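PDB 3P02: uncharacterized protein from Bacteroides ovatus, which is of unknown function, pairing an N-terminal beta-sandwich-like domain of an E-set family with a second, largely antiparallel beta domain. Local coordinates for residues Phe9-Ser14 against Asp53-Ser58. Sequence-based numbering, arbitrary orientation.
Sequences FKQLIS and DDRLVS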
ATOM      1  N   PHE A   9      -3.485  29.495  19.849  1.00 43.75           N
ATOM      2  CA  PHE A   9      -3.099  28.442  18.915  1.00 42.41           C
ATOM      3  C   PHE A   9      -4.304  27.549  18.587  1.00 46.15           C
ATOM      4  O   PHE A   9      -4.268  26.797  17.604  1.00 44.70           O
ATOM      5  CB  PHE A   9      -1.931  27.627  19.468  1.00 43.54           C
ATOM      6  CG  PHE A   9      -0.662  28.427  19.595  1.00 44.71           C
ATOM      7  CD1 PHE A   9       0.135  28.681  18.484  1.00 47.58           C
ATOM      8  CD2 PHE A   9      -0.275  28.954  20.820  1.00 46.58           C
ATOM      9  CE1 PHE A   9       1.290  29.457  18.598  1.00 48.67           C
ATOM     10  CE2 PHE A   9       0.895  29.708  20.937  1.00 49.79           C
ATOM     11  CZ  PHE A   9       1.671  29.954  19.825  1.00 47.81           C
ATOM     12  N   LYS A  10      -5.378  27.669  19.404  1.00 43.46           N
ATOM     13  CA  LYS A  10      -6.645  26.955  19.227  1.00 43.75           C
ATOM     14  C   LYS A  10      -7.729  27.898  18.607  1.00 45.91           C
ATOM     15  O   LYS A  10      -8.921  27.839  18.961  1.00 47.02           O
ATOM     16  CB  LYS A  10      -7.116  26.265  20.518  1.00 47.20           C
ATOM     17  CG  LYS A  10      -6.363  24.962  20.766  1.00 64.17           C
ATOM     18  CD  LYS A  10      -7.200  23.920  21.481  1.00 78.05           C
ATOM     19  CE  LYS A  10      -6.978  23.911  22.973  1.00 90.57           C
ATOM     20  NZ  LYS A  10      -7.257  22.571  23.548  1.00100.62           N
ATOM     21  N   GLN A  11      -7.284  28.743  17.660  0.50 39.46           N
ATOM     22  CA  GLN A  11      -8.092  29.630  16.816  0.50 37.33           C
ATOM     23  C   GLN A  11      -7.477  29.590  15.405  0.50 35.77           C
ATOM     24  O   GLN A  11      -7.966  30.233  14.477  0.50 34.94           O
ATOM     25  CB  GLN A  11      -8.247  31.061  17.380  0.50 39.08           C
ATOM     26  CG  GLN A  11      -6.959  31.812  17.731  0.50 45.29           C
ATOM     27  CD  GLN A  11      -6.321  32.605  16.608  0.50 52.61           C
ATOM     28  OE1 GLN A  11      -6.921  32.884  15.558  0.50 47.81           O
ATOM     29  NE2 GLN A  11      -5.087  33.035  16.838  0.50 35.80           N
ATOM     30  N   LEU A  12      -6.407  28.794  15.267  1.00 28.62           N
ATOM     31  CA  LEU A  12      -5.686  28.567  14.030  1.00 25.88           C
ATOM     32  C   LEU A  12      -6.189  27.301  13.347  1.00 26.07           C
ATOM     33  O   LEU A  12      -7.084  26.612  13.852  1.00 27.00           O
ATOM     34  CB  LEU A  12      -4.169  28.528  14.267  1.00 25.66           C
ATOM     35  CG  LEU A  12      -3.561  29.821  14.896  1.00 31.33           C
ATOM     36  CD1 LEU A  12      -2.094  29.626  15.228  1.00 32.24           C
ATOM     37  CD2 LEU A  12      -3.742  31.040  13.986  1.00 33.03           C
ATOM     38  N   ILE A  13      -5.646  27.034  12.169  1.00 19.58           N
ATOM     39  CA  ILE A  13      -6.148  25.968  11.309  1.00 17.16           C
ATOM     40  C   ILE A  13      -5.282  24.722  11.379  1.00 18.17           C
ATOM     41  O   ILE A  13      -4.072  24.814  11.533  1.00 16.47           O
ATOM     42  CB  ILE A  13      -6.251  26.562   9.897  1.00 19.40           C
ATOM     43  CG1 ILE A  13      -7.228  27.786   9.930  1.00 20.90           C
ATOM     44  CG2 ILE A  13      -6.693  25.526   8.857  1.00 18.29           C
ATOM     45  CD1 ILE A  13      -7.058  28.692   8.891  1.00 29.36           C
ATOM     46  N   SER A  14      -5.919  23.549  11.293  1.00 14.69           N
ATOM     47  CA  SER A  14      -5.202  22.290  11.382  1.00 14.98           C
ATOM     48  C   SER A  14      -5.822  21.250  10.479  1.00 17.10           C
ATOM     49  O   SER A  14      -6.899  21.488   9.915  1.00 17.74           O
ATOM     50  CB  SER A  14      -5.237  21.787  12.820  1.00 18.61           C
ATOM     51  OG  SER A  14      -6.571  21.550  13.231  1.00 23.13           O
ATOM     52  N   ASP A  53     -13.585  37.065  10.199  1.00 42.18           N
ATOM     53  CA  ASP A  53     -12.956  37.364   8.909  1.00 39.73           C
ATOM     54  C   ASP A  53     -12.703  36.117   8.079  1.00 35.75           C
ATOM     55  O   ASP A  53     -12.486  35.043   8.652  1.00 34.77           O
ATOM     56  CB  ASP A  53     -11.617  38.079   9.132  1.00 42.18           C
ATOM     57  CG  ASP A  53     -11.694  39.235  10.110  1.00 57.03           C
ATOM     58  OD1 ASP A  53     -12.436  40.202   9.829  1.00 58.22           O
ATOM     59  OD2 ASP A  53     -11.039  39.155  11.176  1.00 64.35           O
ATOM     60  N   ASP A  54     -12.668  36.274   6.725  1.00 26.79           N
ATOM     61  CA  ASP A  54     -12.327  35.164   5.816  1.00 24.80           C
ATOM     62  C   ASP A  54     -10.866  34.793   6.004  1.00 27.36           C
ATOM     63  O   ASP A  54     -10.026  35.672   6.240  1.00 27.93           O
ATOM     64  CB  ASP A  54     -12.599  35.523   4.352  1.00 25.81           C
ATOM     65  CG  ASP A  54     -14.053  35.546   3.921  1.00 26.73           C
ATOM     66  OD1 ASP A  54     -14.949  35.408   4.799  1.00 24.69           O
ATOM     67  OD2 ASP A  54     -14.301  35.733   2.725  1.00 31.07           O
ATOM     68  N   ARG A  55     -10.568  33.492   5.968  1.00 20.71           N
ATOM     69  CA  ARG A  55      -9.200  33.005   6.175  1.00 19.85           C
ATOM     70  C   ARG A  55      -8.593  32.601   4.860  1.00 23.86           C
ATOM     71  O   ARG A  55      -9.200  31.799   4.159  1.00 23.08           O
ATOM     72  CB  ARG A  55      -9.179  31.782   7.137  1.00 18.50           C
ATOM     73  CG  ARG A  55      -9.979  31.932   8.450  1.00 25.70           C
ATOM     74  CD  ARG A  55      -9.380  32.920   9.442  1.00 28.40           C
ATOM     75  NE  ARG A  55      -8.292  32.296  10.205  1.00 32.05           N
ATOM     76  CZ  ARG A  55      -8.441  31.689  11.380  1.00 39.98           C
ATOM     77  NH1 ARG A  55      -9.632  31.635  11.961  1.00 31.87           N
ATOM     78  NH2 ARG A  55      -7.396  31.147  11.990  1.00 26.24           N
ATOM     79  N   LEU A  56      -7.402  33.124   4.517  1.00 22.48           N
ATOM     80  CA  LEU A  56      -6.708  32.655   3.322  1.00 23.61           C
ATOM     81  C   LEU A  56      -5.635  31.663   3.798  1.00 24.72           C
ATOM     82  O   LEU A  56      -4.657  32.010   4.465  1.00 23.98           O
ATOM     83  CB  LEU A  56      -6.153  33.785   2.445  1.00 25.35           C
ATOM     84  CG  LEU A  56      -5.553  33.366   1.078  1.00 31.52           C
ATOM     85  CD1 LEU A  56      -6.589  32.674   0.173  1.00 32.00           C
ATOM     86  CD2 LEU A  56      -4.976  34.575   0.348  1.00 37.64           C
ATOM     87  N   VAL A  57      -5.887  30.394   3.505  1.00 20.43           N
ATOM     88  CA  VAL A  57      -5.072  29.290   3.978  1.00 20.20           C
ATOM     89  C   VAL A  57      -4.131  28.811   2.894  1.00 20.66           C
ATOM     90  O   VAL A  57      -4.535  28.764   1.730  1.00 19.66           O
ATOM     91  CB  VAL A  57      -6.046  28.160   4.418  1.00 25.77           C
ATOM     92  CG1 VAL A  57      -5.307  27.078   5.155  1.00 26.32           C
ATOM     93  CG2 VAL A  57      -7.158  28.724   5.308  1.00 25.97           C
ATOM     94  N   SER A  58      -2.878  28.495   3.278  1.00 14.89           N
ATOM     95  CA  SER A  58      -1.897  27.968   2.332  0.50 13.99           C
ATOM     96  C   SER A  58      -1.530  26.541   2.701  1.00 17.05           C
ATOM     97  O   SER A  58      -1.508  26.186   3.887  1.00 17.49           O
ATOM     98  CB  SER A  58      -0.648  28.842   2.257  0.50 18.12           C
ATOM     99  OG  SER A  58       0.271  28.601   3.304  0.50 27.68           O
TER
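Arg55 reaches across from strand 55-61 to the backbone carbonyl of Gln11, just ahead of strand 13-15. Its NH2 gives the strong bond, 2.7 Å to Gln11 O with a nearly straight N-H...O angle of 166°, directed onto a lone pair in the carbonyl plane. Arg55 NH1 adds a weak second bond to that oxygen at 3.3 Å, making a lopsided fork. The oxygen lies almost in the guanidinium plane, while NE forms a salt bridge with Glu130 of strand 122-130.

The apolar part belongs to Ile13. With CG1 anti to the carbonyl carbon (chi1 -60°), that atom sits over one face of the guanidinium, 3.9 Å from Arg55 NH2, and the two side chains run past each other in opposite directions. The extended chi2 (158°) then sends CD1 to Val57 CG2, tip to tip at 3.6 Å. Val43, Val45 and Val128 continue this apolar layer between the two sheets of the N-terminal domain.

A methionine in place of Arg55 would probably leave Gln11 O and Glu130 without these polar partners. The contact thus joins two sheets through a central cation, gripped at its edge by Gln11 O and lined on one face by Ile13, with the Ile13-Val57 pair beside it; its charge is probably partly balanced by Glu130.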